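Local coordinates for protein acetylxylan esterase / glucomannan deacetylase (Cellvibrio japonicus, PDB 2WAA) that removes acetyl groups from the plant cell wall polysaccharides xylan and glucomannan, without binding cellulose, at residues H11-A14 against H19-V22; V41-I46 against V112-L117; V86-F91 against V99-R104; K134-G139 against D204-T209; K173-Q178 against E328-L333. One frame throughout, in Å; residues are numbered along the deposited sequence. Where two conformers were deposited one is given.

Interaction 1 (H11-A14 against H19-V22); sequences HTIA and HIQV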
# COMPACT_ATOMS: atom_id res chain seq x y z
N HIS A 11 -23.00 17.92 10.52
CA HIS A 11 -22.21 17.34 11.55
C HIS A 11 -20.82 17.20 10.97
O HIS A 11 -20.64 16.47 10.00
CB HIS A 11 -22.83 15.97 11.88
CG HIS A 11 -24.29 16.08 12.17
ND1 HIS A 11 -24.77 16.35 13.43
CD2 HIS A 11 -25.36 16.06 11.34
CE1 HIS A 11 -26.09 16.44 13.37
NE2 HIS A 11 -26.47 16.28 12.11
N THR A 12 -19.85 17.91 11.55
CA THR A 12 -18.49 17.92 11.00
C THR A 12 -17.54 17.29 12.00
O THR A 12 -17.60 17.62 13.21
CB THR A 12 -18.07 19.35 10.59
OG1 THR A 12 -18.96 19.86 9.59
CG2 THR A 12 -16.67 19.40 10.00
N ILE A 13 -16.72 16.34 11.55
CA ILE A 13 -15.71 15.73 12.41
C ILE A 13 -14.35 15.83 11.75
O ILE A 13 -14.23 15.97 10.50
CB ILE A 13 -16.01 14.24 12.70
CG1 ILE A 13 -16.02 13.45 11.37
CG2 ILE A 13 -17.34 14.11 13.45
CD1 ILE A 13 -16.30 11.92 11.59
N ALA A 14 -13.31 15.81 12.59
CA ALA A 14 -11.93 15.76 12.07
C ALA A 14 -11.62 14.40 11.43
O ALA A 14 -12.26 13.39 11.74
CB ALA A 14 -10.92 16.05 13.20
N HIS A 19 -14.97 7.91 14.49
CA HIS A 19 -15.95 7.43 13.53
C HIS A 19 -15.32 7.11 12.19
O HIS A 19 -15.94 6.43 11.38
CB HIS A 19 -17.08 8.44 13.29
CG HIS A 19 -17.95 8.67 14.49
ND1 HIS A 19 -17.67 9.63 15.44
CD2 HIS A 19 -19.09 8.06 14.91
CE1 HIS A 19 -18.59 9.61 16.39
NE2 HIS A 19 -19.47 8.67 16.09
N ILE A 20 -14.11 7.60 11.95
CA ILE A 20 -13.45 7.33 10.67
C ILE A 20 -12.43 6.19 10.86
O ILE A 20 -11.45 6.33 11.62
CB ILE A 20 -12.79 8.59 10.11
CG1 ILE A 20 -13.85 9.64 9.80
CG2 ILE A 20 -12.02 8.25 8.81
CD1 ILE A 20 -13.25 10.91 9.49
N GLN A 21 -12.72 5.07 10.22
CA GLN A 21 -11.84 3.90 10.20
C GLN A 21 -10.65 4.17 9.28
O GLN A 21 -10.80 4.83 8.24
CB GLN A 21 -12.63 2.66 9.78
CG GLN A 21 -11.80 1.34 9.99
CD GLN A 21 -11.26 1.22 11.43
OE1 GLN A 21 -10.18 1.73 11.75
NE2 GLN A 21 -12.03 0.57 12.32
N VAL A 22 -9.46 3.68 9.67
CA VAL A 22 -8.28 3.96 8.88
C VAL A 22 -7.50 2.67 8.77
O VAL A 22 -7.19 2.01 9.79
CB VAL A 22 -7.39 4.96 9.60
CG1 VAL A 22 -6.06 5.20 8.80
CG2 VAL A 22 -8.16 6.32 9.76
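Ile-13, which reaches across to His-19 and Ile-20, has its carbonyl fixed on the neighbouring strand: Ile-13 O accepts a backbone hydrogen bond from Leu-117 N. No hydrogen bond crosses the contact; apart from one methyl resting on a carbonyl oxygen, the touching atoms are carbons. The first torsion of Ile-13 (chi1 61°) lodges CG1 between its own backbone N and carbonyl carbon and sends the ethyl arm toward 19-22. Its terminal CD1 lies against Ile-20 CG1 at 3.8 Å, the two side chains crossing obliquely, and against His-19 CB at 4.0 Å. Ile-20 extends the patch with its own end methyl, since Ile-20 CD1 comes to 3.5 Å from Ala-14 O. The imidazole of His-19 plays little part here: ND1 is hydrogen-bonded to Asp-17. Phe-124 touches both Ile-13 and His-19, while Ile-20 also rests on Leu-117. Just beyond, Gln-21 N gives its hydrogen to Ser-44 O, tying the second segment to strand 42-48. Segments 11-14 and 19-22 are thus joined directly only by van der Waals contact, while each takes its backbone bonds from a different sheet.

Interaction 2 (V41-I46 against V112-L117); sequences VSLSTI and VTLKQL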
# COMPACT_ATOMS: atom_id res chain seq x y z
N VAL A 41 -3.86 3.32 1.43
CA VAL A 41 -4.39 3.89 2.67
C VAL A 41 -5.89 4.11 2.42
O VAL A 41 -6.28 4.75 1.43
CB VAL A 41 -3.70 5.18 3.05
CG1 VAL A 41 -4.43 5.84 4.27
CG2 VAL A 41 -2.19 4.90 3.36
N SER A 42 -6.70 3.57 3.32
CA SER A 42 -8.13 3.52 3.12
C SER A 42 -8.84 4.11 4.35
O SER A 42 -8.62 3.62 5.48
CB SER A 42 -8.52 2.06 2.92
OG SER A 42 -7.97 1.51 1.72
N LEU A 43 -9.70 5.11 4.11
CA LEU A 43 -10.43 5.77 5.20
C LEU A 43 -11.90 5.55 4.92
O LEU A 43 -12.35 5.73 3.78
CB LEU A 43 -10.13 7.27 5.23
CG LEU A 43 -8.68 7.71 5.06
CD1 LEU A 43 -8.50 9.23 5.28
CD2 LEU A 43 -7.86 6.98 6.01
N SER A 44 -12.64 5.15 5.95
CA SER A 44 -14.03 4.75 5.69
C SER A 44 -14.94 5.17 6.81
O SER A 44 -14.53 5.28 7.96
CB SER A 44 -14.17 3.23 5.44
OG SER A 44 -13.57 2.40 6.48
N THR A 45 -16.22 5.33 6.48
CA THR A 45 -17.18 5.80 7.48
C THR A 45 -18.54 5.28 7.00
O THR A 45 -18.78 5.05 5.80
CB THR A 45 -17.18 7.35 7.61
OG1 THR A 45 -18.19 7.76 8.55
CG2 THR A 45 -17.52 8.03 6.27
N ILE A 46 -19.45 5.11 7.96
CA ILE A 46 -20.84 4.74 7.61
C ILE A 46 -21.68 5.86 8.23
O ILE A 46 -21.43 6.27 9.37
CB ILE A 46 -21.25 3.42 8.24
CG1 ILE A 46 -20.44 2.26 7.63
CG2 ILE A 46 -22.70 3.12 7.95
CD1 ILE A 46 -20.31 1.10 8.57
N VAL A 112 -1.25 13.22 0.60
CA VAL A 112 -2.62 13.74 0.60
C VAL A 112 -3.03 14.00 2.03
O VAL A 112 -2.66 13.23 2.91
CB VAL A 112 -3.56 12.69 0.00
CG1 VAL A 112 -5.07 13.05 0.28
CG2 VAL A 112 -3.30 12.53 -1.51
N THR A 113 -3.83 15.05 2.26
CA THR A 113 -4.32 15.33 3.61
C THR A 113 -5.85 15.35 3.55
O THR A 113 -6.44 15.98 2.66
CB THR A 113 -3.80 16.71 4.08
OG1 THR A 113 -2.37 16.64 4.19
CG2 THR A 113 -4.47 17.13 5.45
N LEU A 114 -6.49 14.65 4.48
CA LEU A 114 -7.92 14.76 4.68
C LEU A 114 -8.03 15.56 5.95
O LEU A 114 -7.47 15.16 6.98
CB LEU A 114 -8.53 13.38 4.89
CG LEU A 114 -9.98 13.46 5.38
CD1 LEU A 114 -10.85 14.16 4.36
CD2 LEU A 114 -10.50 12.02 5.68
N LYS A 115 -8.73 16.70 5.92
CA LYS A 115 -8.82 17.54 7.14
C LYS A 115 -10.06 17.26 7.99
O LYS A 115 -9.99 17.13 9.22
CB LYS A 115 -8.82 19.03 6.77
CG LYS A 115 -7.54 19.40 6.06
CD LYS A 115 -7.39 20.93 5.92
CE LYS A 115 -6.00 21.30 5.36
NZ LYS A 115 -5.87 22.78 5.16
N GLN A 116 -11.21 17.18 7.32
CA GLN A 116 -12.48 17.03 8.09
C GLN A 116 -13.57 16.62 7.11
O GLN A 116 -13.39 16.75 5.90
CB GLN A 116 -12.83 18.32 8.89
CG GLN A 116 -12.72 19.55 8.10
CD GLN A 116 -12.90 20.90 8.92
OE1 GLN A 116 -13.03 21.94 8.29
NE2 GLN A 116 -12.87 20.87 10.24
N LEU A 117 -14.66 16.05 7.63
CA LEU A 117 -15.81 15.61 6.83
C LEU A 117 -17.04 16.32 7.37
O LEU A 117 -17.18 16.41 8.61
CB LEU A 117 -16.04 14.11 7.02
CG LEU A 117 -15.03 13.06 6.59
CD1 LEU A 117 -15.57 11.63 6.89
CD2 LEU A 117 -14.72 13.24 5.08
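Two leucines, Leu-43 and Leu-114, and the pair Thr-45 with Leu-117 make up this contact, all four buried and all apolar where they touch. The leucines lie alongside and point opposite ways, so that Leu-43 CD1 is 3.5 Å from Leu-114 CD2 and 4.2 Å from Leu-114 CB. The shorter value would be tight, but Leu-43 is modelled in two conformers and the closeness is doubtful. Thr-45 and Leu-117 instead meet tip to tip, with Thr-45 CG2 at 4.1 Å from Leu-117 CD1, a distance given by one of two modelled conformers of Leu-117. In Thr-45 the hydroxyl stands anti to the backbone N (chi1 177°), which swings the methyl round to the leucine.

Backbone hydrogen bonds run within each sheet, none across the contact. Leu-43 O accepts from Ile-101 N and Val-41 O from His-103 N, both on strand 94-103, while Ser-42 pairs with Met-23 of strand 21-23. The partners of strand 112-119 belong to a separate set that includes strands 10-14 and 51-58; Ala-54 of the latter touches Leu-114 and Leu-117. Near-helical backbone angles at Lys-115 (psi -47°) interrupt the usual strand alternation, which is how residues three apart can both face 41-46.

The touching parts of the two strands run 7° apart. Joined by side chains alone and hydrogen-bonded into different antiparallel sheets, they make the interior of a beta sandwich, consistent with the jelly-roll N-terminal domain of family 2 carbohydrate esterases.

Interaction 3 (V86-F91 against V99-R104); sequences VELFHF and VEIIHR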
# COMPACT_ATOMS: atom_id res chain seq x y z
N VAL A 86 -14.44 18.25 -1.43
CA VAL A 86 -14.70 17.11 -2.29
C VAL A 86 -16.04 16.50 -1.91
O VAL A 86 -16.22 16.06 -0.79
CB VAL A 86 -13.59 16.03 -2.16
CG1 VAL A 86 -13.87 14.79 -3.06
CG2 VAL A 86 -12.21 16.64 -2.48
N GLU A 87 -16.98 16.49 -2.84
CA GLU A 87 -18.27 15.86 -2.57
C GLU A 87 -18.12 14.35 -2.68
O GLU A 87 -17.65 13.86 -3.72
CB GLU A 87 -19.33 16.31 -3.59
CG GLU A 87 -20.73 15.76 -3.21
CD GLU A 87 -21.81 16.31 -4.14
OE1 GLU A 87 -22.38 17.36 -3.80
OE2 GLU A 87 -22.07 15.69 -5.19
N LEU A 88 -18.46 13.62 -1.62
CA LEU A 88 -18.33 12.17 -1.63
C LEU A 88 -19.64 11.56 -2.09
O LEU A 88 -19.64 10.67 -2.95
CB LEU A 88 -17.94 11.66 -0.23
CG LEU A 88 -16.56 12.20 0.28
CD1 LEU A 88 -16.32 11.75 1.72
CD2 LEU A 88 -15.39 11.82 -0.64
N PHE A 89 -20.76 12.03 -1.57
CA PHE A 89 -22.06 11.62 -2.12
C PHE A 89 -23.10 12.70 -1.86
O PHE A 89 -22.90 13.57 -1.01
CB PHE A 89 -22.52 10.25 -1.56
CG PHE A 89 -23.07 10.29 -0.15
CD1 PHE A 89 -24.38 10.70 0.11
CD2 PHE A 89 -22.30 9.83 0.90
CE1 PHE A 89 -24.90 10.67 1.45
CE2 PHE A 89 -22.79 9.80 2.20
CZ PHE A 89 -24.10 10.22 2.49
N HIS A 90 -24.18 12.65 -2.61
CA HIS A 90 -25.29 13.54 -2.41
C HIS A 90 -26.53 12.88 -3.02
O HIS A 90 -26.51 12.49 -4.20
CB HIS A 90 -25.01 14.83 -3.18
CG HIS A 90 -26.08 15.85 -2.98
ND1 HIS A 90 -26.28 16.92 -3.83
CD2 HIS A 90 -27.04 15.95 -2.02
CE1 HIS A 90 -27.30 17.64 -3.39
NE2 HIS A 90 -27.77 17.07 -2.29
N PHE A 91 -27.57 12.72 -2.20
CA PHE A 91 -28.88 12.23 -2.65
C PHE A 91 -29.92 13.24 -2.18
O PHE A 91 -29.68 14.00 -1.27
CB PHE A 91 -29.17 10.88 -2.00
CG PHE A 91 -28.16 9.86 -2.37
CD1 PHE A 91 -28.09 9.37 -3.66
CD2 PHE A 91 -27.21 9.43 -1.43
CE1 PHE A 91 -27.11 8.45 -4.01
CE2 PHE A 91 -26.24 8.50 -1.76
CZ PHE A 91 -26.19 8.00 -3.06
N VAL A 99 -19.01 4.77 2.98
CA VAL A 99 -18.14 5.62 2.15
C VAL A 99 -16.69 5.23 2.38
O VAL A 99 -16.27 5.10 3.53
CB VAL A 99 -18.30 7.08 2.58
CG1 VAL A 99 -17.39 7.98 1.77
CG2 VAL A 99 -19.76 7.51 2.39
N GLU A 100 -15.95 4.99 1.30
CA GLU A 100 -14.53 4.63 1.41
C GLU A 100 -13.70 5.54 0.50
O GLU A 100 -14.10 5.80 -0.66
CB GLU A 100 -14.28 3.13 1.00
CG GLU A 100 -12.85 2.69 1.41
CD GLU A 100 -12.56 1.20 1.13
OE1 GLU A 100 -13.33 0.57 0.36
OE2 GLU A 100 -11.57 0.66 1.67
N ILE A 101 -12.59 6.06 1.03
CA ILE A 101 -11.63 6.81 0.22
C ILE A 101 -10.35 5.97 0.21
O ILE A 101 -9.88 5.55 1.26
CB ILE A 101 -11.36 8.19 0.83
CG1 ILE A 101 -12.69 9.00 0.86
CG2 ILE A 101 -10.21 8.91 0.11
CD1 ILE A 101 -12.62 10.27 1.75
N ILE A 102 -9.82 5.71 -0.98
CA ILE A 102 -8.61 4.89 -1.09
C ILE A 102 -7.54 5.69 -1.78
O ILE A 102 -7.77 6.22 -2.89
CB ILE A 102 -8.82 3.52 -1.86
CG1 ILE A 102 -9.90 2.65 -1.20
CG2 ILE A 102 -7.56 2.69 -1.80
CD1 ILE A 102 -11.24 2.79 -1.92
N HIS A 103 -6.35 5.80 -1.15
CA HIS A 103 -5.25 6.50 -1.81
C HIS A 103 -4.73 5.62 -2.98
O HIS A 103 -4.26 4.48 -2.75
CB HIS A 103 -4.12 6.78 -0.78
CG HIS A 103 -3.05 7.72 -1.27
ND1 HIS A 103 -1.73 7.59 -0.90
CD2 HIS A 103 -3.10 8.79 -2.10
CE1 HIS A 103 -1.01 8.56 -1.46
NE2 HIS A 103 -1.82 9.31 -2.19
N ARG A 104 -4.75 6.15 -4.20
CA ARG A 104 -4.20 5.41 -5.35
C ARG A 104 -2.74 5.72 -5.55
O ARG A 104 -2.00 4.87 -6.05
CB ARG A 104 -4.91 5.79 -6.66
CG ARG A 104 -6.42 5.42 -6.67
CD ARG A 104 -7.17 6.28 -7.74
NE ARG A 104 -6.66 6.10 -9.10
CZ ARG A 104 -7.06 5.14 -9.93
NH1 ARG A 104 -7.95 4.20 -9.56
NH2 ARG A 104 -6.53 5.09 -11.17
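Leu-88 and Phe-89, consecutive residues, both press on strand 99-103. Both methyls of Leu-88 reach Ile-101, with Leu-88 CD1 and Leu-88 CD2 each 4.0 Å from Ile-101 CD1. Leu-88 CD1 also meets Val-99 CG1 at 3.9 Å, and the leucine crosses each partner at about a right angle. Phe-89 offers the edge of its ring. Val-99 CG2 sits near the ring plane, 3.7 Å from Phe-89 CD2 and 3.8 Å from Phe-89 CE2, so the valine is shared, one methyl to the leucine and one to the phenylalanine. The ring gets there through a first torsion of 77°, with CG held between the backbone N and the carbonyl carbon.

Neighbours in a strand normally face opposite ways. Here a classic beta bulge lets both side chains point inward: Leu-88 and Phe-89 sit together opposite Leu-52 and both bond to its backbone, the psi of Leu-88 turning to -45°. Leu-52 also touches Leu-88, Phe-89 and Val-99, closing the group from the strand 51-58 side. On the far strand Val-99 is set by its backbone pairing with Thr-45. Val-67 and Ile-69 of strand 63-69 pack on Leu-88 and Val-99 respectively, and the ring of His-97 meets that of Phe-89.

The two strand segments run nearly antiparallel at 157°, but their axes stay 8.6 Å apart with no hydrogen bond between them. Strand 84-91 belongs to one sheet and 94-103 to the other, so the short turn between them forms a beta arch, passing from one sheet of the beta sandwich to the other.

Interaction 4 (K134-G139 against D204-T209); sequences KILVLG and DFYQFT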
# COMPACT_ATOMS: atom_id res chain seq x y z
N LYS A 134 -4.08 -9.34 9.69
CA LYS A 134 -3.36 -8.14 9.25
C LYS A 134 -2.14 -8.58 8.42
O LYS A 134 -1.36 -9.41 8.88
CB LYS A 134 -2.85 -7.40 10.47
CG LYS A 134 -4.00 -6.65 11.16
CD LYS A 134 -3.54 -6.06 12.50
CE LYS A 134 -4.74 -5.56 13.28
NZ LYS A 134 -5.65 -6.74 13.74
N ILE A 135 -1.99 -8.00 7.22
CA ILE A 135 -0.83 -8.24 6.39
C ILE A 135 -0.11 -6.90 6.16
O ILE A 135 -0.75 -5.85 6.04
CB ILE A 135 -1.29 -8.78 5.05
CG1 ILE A 135 -2.00 -10.14 5.23
CG2 ILE A 135 -0.11 -8.93 4.07
CD1 ILE A 135 -2.83 -10.50 4.00
N LEU A 136 1.20 -6.98 6.05
CA LEU A 136 2.06 -5.87 5.65
C LEU A 136 2.80 -6.37 4.39
O LEU A 136 3.46 -7.39 4.44
CB LEU A 136 3.09 -5.61 6.76
CG LEU A 136 4.24 -4.66 6.33
CD1 LEU A 136 3.74 -3.26 5.94
CD2 LEU A 136 5.18 -4.55 7.55
N VAL A 137 2.75 -5.61 3.30
CA VAL A 137 3.49 -5.96 2.07
C VAL A 137 4.56 -4.88 1.85
O VAL A 137 4.24 -3.70 1.76
CB VAL A 137 2.59 -6.00 0.85
CG1 VAL A 137 3.35 -6.58 -0.38
CG2 VAL A 137 1.33 -6.87 1.12
N LEU A 138 5.80 -5.32 1.72
CA LEU A 138 6.96 -4.40 1.54
C LEU A 138 7.48 -4.58 0.11
O LEU A 138 7.65 -5.72 -0.37
CB LEU A 138 8.10 -4.78 2.48
CG LEU A 138 7.71 -4.82 3.96
CD1 LEU A 138 8.84 -5.35 4.86
CD2 LEU A 138 7.24 -3.46 4.42
N GLY A 139 7.78 -3.50 -0.58
CA GLY A 139 8.29 -3.70 -1.92
C GLY A 139 8.54 -2.42 -2.71
O GLY A 139 8.75 -1.35 -2.15
N ASP A 204 15.15 1.74 5.19
CA ASP A 204 14.98 3.14 5.61
C ASP A 204 13.53 3.57 5.56
O ASP A 204 12.97 3.96 6.59
CB ASP A 204 15.83 4.08 4.73
CG ASP A 204 17.29 3.68 4.75
OD1 ASP A 204 17.85 3.65 5.84
OD2 ASP A 204 17.87 3.34 3.72
N PHE A 205 12.88 3.45 4.40
CA PHE A 205 11.50 3.96 4.33
C PHE A 205 10.50 3.09 5.06
O PHE A 205 9.41 3.55 5.38
CB PHE A 205 11.02 4.35 2.89
CG PHE A 205 10.88 3.17 1.93
CD1 PHE A 205 9.76 2.33 1.97
CD2 PHE A 205 11.86 2.95 0.94
CE1 PHE A 205 9.64 1.23 1.06
CE2 PHE A 205 11.75 1.86 0.02
CZ PHE A 205 10.63 1.02 0.08
N TYR A 206 10.86 1.85 5.33
CA TYR A 206 10.03 0.99 6.17
C TYR A 206 9.80 1.65 7.55
O TYR A 206 8.83 1.34 8.25
CB TYR A 206 10.70 -0.36 6.34
CG TYR A 206 10.32 -1.09 7.61
CD1 TYR A 206 9.14 -1.80 7.70
CD2 TYR A 206 11.18 -1.10 8.70
CE1 TYR A 206 8.81 -2.52 8.88
CE2 TYR A 206 10.87 -1.79 9.88
CZ TYR A 206 9.67 -2.49 9.96
OH TYR A 206 9.38 -3.17 11.13
N GLN A 207 10.71 2.55 7.94
CA GLN A 207 10.59 3.22 9.23
C GLN A 207 9.71 4.47 9.20
O GLN A 207 9.43 5.03 10.26
CB GLN A 207 11.99 3.65 9.78
CG GLN A 207 12.97 2.46 10.06
CD GLN A 207 12.56 1.49 11.22
OE1 GLN A 207 11.53 1.68 11.93
NE2 GLN A 207 13.36 0.41 11.39
N PHE A 208 9.27 4.91 8.02
CA PHE A 208 8.65 6.23 7.90
C PHE A 208 7.16 6.13 7.79
O PHE A 208 6.64 5.26 7.09
CB PHE A 208 9.15 6.91 6.62
CG PHE A 208 10.65 7.12 6.57
CD1 PHE A 208 11.37 7.27 7.75
CD2 PHE A 208 11.29 7.26 5.35
CE1 PHE A 208 12.75 7.51 7.70
CE2 PHE A 208 12.68 7.49 5.30
CZ PHE A 208 13.39 7.62 6.45
N THR A 209 6.44 7.04 8.42
CA THR A 209 5.00 7.02 8.21
C THR A 209 4.64 7.43 6.78
O THR A 209 3.67 6.92 6.17
CB THR A 209 4.36 8.03 9.18
OG1 THR A 209 4.64 7.60 10.52
CG2 THR A 209 2.84 8.11 8.96
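Tyr-206 packs its ring on Leu-136 and Leu-138 of strand 134-139. CG leaves CB roughly anti to the backbone N (chi1 154°), turning the ring toward the two leucines. The first ring atom to touch is CD1, at 4.1 Å from Leu-138 CD2, an oblique approach. One atom further out, Tyr-206 CE1 has Leu-136 CD2 at 4.4 Å, the methyl lying at the edge near the ring plane. At the tip, OH is hydrogen-bonded to His-263 NE2 and Asn-262 ND2, so a buried hydroxyl is satisfied beyond the leucines. His-221 stacks on the ring, and Phe-255 of helix 245-262 meets it edge-to-face.

The preceding residue makes the other touch: Phe-205 CZ lies 3.8 Å from Gly-139 O, the oxygen near the plane of the ring at its edge. Phe-205 also opens a type I beta turn that ends at Phe-208, its backbone bond Phe-208 N to Phe-205 O measuring 3.0 Å. Asp-204 O stands 3.5 Å above the centre of the Phe-208 ring, adding an internal contact to the turn.

Leu-136 and Leu-138 lie on an inner strand of the parallel sheet, next to the outer strand 177-183, and Gly-139 begins the Gly-Asp-Ser sequence that leads to Ser-141, the probable nucleophile. The contact thus packs segment 204-209 against the strand feeding the active site of an SGNH (GDSL-like) hydrolase fold.

Interaction 5 (K173-Q178 against E328-L333); sequences KALDAQ and ELTPQL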
# COMPACT_ATOMS: atom_id res chain seq x y z
N LYS A 173 -7.62 -9.13 0.38
CA LYS A 173 -9.09 -9.34 0.25
C LYS A 173 -9.43 -10.84 0.21
O LYS A 173 -10.25 -11.33 1.00
CB LYS A 173 -9.62 -8.66 -1.02
CG LYS A 173 -11.13 -8.82 -1.20
CD LYS A 173 -11.49 -8.15 -2.52
CE LYS A 173 -12.98 -7.82 -2.59
NZ LYS A 173 -13.68 -9.01 -3.13
N ALA A 174 -8.75 -11.59 -0.65
CA ALA A 174 -8.94 -13.06 -0.65
C ALA A 174 -8.70 -13.71 0.73
O ALA A 174 -9.41 -14.67 1.13
CB ALA A 174 -8.09 -13.70 -1.78
N LEU A 175 -7.74 -13.19 1.52
CA LEU A 175 -7.43 -13.77 2.81
C LEU A 175 -8.23 -13.14 3.97
O LEU A 175 -7.90 -13.41 5.13
CB LEU A 175 -5.93 -13.60 3.13
CG LEU A 175 -5.00 -14.32 2.15
CD1 LEU A 175 -3.56 -13.97 2.43
CD2 LEU A 175 -5.27 -15.81 2.26
N ASP A 176 -9.22 -12.31 3.64
CA ASP A 176 -10.04 -11.60 4.66
C ASP A 176 -9.16 -10.89 5.67
O ASP A 176 -9.26 -11.10 6.89
CB ASP A 176 -10.97 -12.58 5.40
CG ASP A 176 -12.08 -11.86 6.19
OD1 ASP A 176 -12.41 -10.69 5.90
OD2 ASP A 176 -12.62 -12.51 7.09
N ALA A 177 -8.25 -10.07 5.15
CA ALA A 177 -7.24 -9.44 5.97
C ALA A 177 -7.13 -7.96 5.70
O ALA A 177 -7.44 -7.47 4.60
CB ALA A 177 -5.86 -10.10 5.77
N GLN A 178 -6.70 -7.23 6.72
CA GLN A 178 -6.25 -5.85 6.48
C GLN A 178 -4.94 -5.89 5.73
O GLN A 178 -4.23 -6.89 5.76
CB GLN A 178 -5.99 -5.16 7.82
CG GLN A 178 -7.22 -5.01 8.71
CD GLN A 178 -6.84 -4.24 9.93
OE1 GLN A 178 -6.14 -3.23 9.81
NE2 GLN A 178 -7.31 -4.65 11.11
N GLU A 328 -1.65 -16.83 -7.63
CA GLU A 328 -0.51 -17.71 -7.42
C GLU A 328 -0.00 -17.65 -6.01
O GLU A 328 0.45 -18.66 -5.46
CB GLU A 328 0.65 -17.33 -8.35
CG GLU A 328 0.56 -17.86 -9.74
CD GLU A 328 1.89 -17.74 -10.44
OE1 GLU A 328 2.81 -17.07 -9.92
OE2 GLU A 328 2.04 -18.33 -11.52
N LEU A 329 -0.06 -16.46 -5.42
CA LEU A 329 0.52 -16.21 -4.11
C LEU A 329 -0.44 -16.70 -3.01
O LEU A 329 -0.01 -17.30 -2.04
CB LEU A 329 0.75 -14.70 -3.95
CG LEU A 329 1.12 -14.16 -2.58
CD1 LEU A 329 2.45 -14.85 -2.13
CD2 LEU A 329 1.31 -12.66 -2.63
N THR A 330 -1.73 -16.41 -3.18
CA THR A 330 -2.74 -16.61 -2.12
C THR A 330 -2.72 -18.05 -1.59
O THR A 330 -2.60 -18.25 -0.39
CB THR A 330 -4.15 -16.15 -2.60
OG1 THR A 330 -4.12 -14.71 -2.81
CG2 THR A 330 -5.21 -16.48 -1.51
N PRO A 331 -2.74 -19.06 -2.49
CA PRO A 331 -2.71 -20.46 -1.99
C PRO A 331 -1.48 -20.83 -1.16
O PRO A 331 -1.59 -21.60 -0.20
CB PRO A 331 -2.73 -21.31 -3.29
CG PRO A 331 -3.21 -20.41 -4.37
CD PRO A 331 -2.87 -18.98 -3.95
N GLN A 332 -0.32 -20.27 -1.52
CA GLN A 332 0.89 -20.51 -0.78
C GLN A 332 0.80 -19.85 0.60
O GLN A 332 1.20 -20.46 1.60
CB GLN A 332 2.10 -19.99 -1.54
CG GLN A 332 2.31 -20.69 -2.90
CD GLN A 332 3.55 -20.13 -3.61
OE1 GLN A 332 4.69 -20.41 -3.22
NE2 GLN A 332 3.32 -19.33 -4.65
N LEU A 333 0.30 -18.60 0.66
CA LEU A 333 0.07 -17.92 1.92
C LEU A 333 -0.93 -18.70 2.81
O LEU A 333 -0.75 -18.76 4.06
CB LEU A 333 -0.43 -16.51 1.68
CG LEU A 333 0.58 -15.65 0.93
CD1 LEU A 333 0.07 -14.18 0.82
CD2 LEU A 333 1.97 -15.65 1.62
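Leu-175 points toward helix 328-333, where its CD2 goes to Thr-330 and its CD1 to Leu-333. Against Thr-330 it lies alongside, the two side chains passing in opposite directions with Leu-175 CD2 at 3.8 Å from Thr-330 CG2. Against Leu-333 it stands at about a right angle, Leu-175 CD1 coming to 4.0 Å from Leu-333 CD1 and 4.1 Å from Leu-333 CB. Ala-174 adds its methyl at the margin, Ala-174 CB lying 4.0 Å from Thr-330 CG2, which is thus shared by two partners.

That threonine is turned so that its methyl makes the closest contacts: the methyl is anti to the backbone N (chi1 -65° for the hydroxyl), while OG1 is hydrogen-bonded back to Ala-326 O one helical turn earlier. Pro-331 directs its ring away from the contact; lacking an amide hydrogen, it kinks the helix here. Also away from the interface, Gln-332 NE2 donates to Glu-328 O at 3.1 Å, almost straight at 178°, though from 46° above the carbonyl plane, and also bonds Ser-304 O.

The approach of Leu-175 is fixed by the end of its own helix. A Schellman motif stops helix 167-174, with Asp-176 at positive phi as the C-prime residue and Asp-176 N bonded to Lys-173 O at 3.0 Å, and the chain goes on into strand 177-183. Leu-175 also touches Ile-135, and Leu-333 touches Leu-228 and Ile-230. Helix 167-174 is the helix of a beta-alpha-beta crossover, packed beside C-terminal helix 319-337 on one face of the parallel sheet, in the layered alpha/beta manner of the SGNH hydrolases.

Interactions 1, 2 and 3 belong to the N-terminal sandwich, interactions 4 and 5 to the catalytic domain. Interaction 1 is only partly buried and lies at the margin; interactions 2 and 3 are buried between the two sheets, 3 nested within the chain loop that 2 closes. Strand 42-48 binds them by backbone, pairing with the 21-23 strand of interaction 1 and the 94-103 strand of interaction 3. Interactions 4 and 5 share neighbouring strands 133-139 and 177-183 through Ile-135 N to Gln-178 O. There alternate residues serve opposite faces, Leu-136 and Leu-138 meeting an aromatic ring, Ile-135 touching Leu-175 and Ala-177. Aliphatic contacts make up most of 1, 2, 3 and 5; in 4 every contact involves an aromatic ring, as does one in 3.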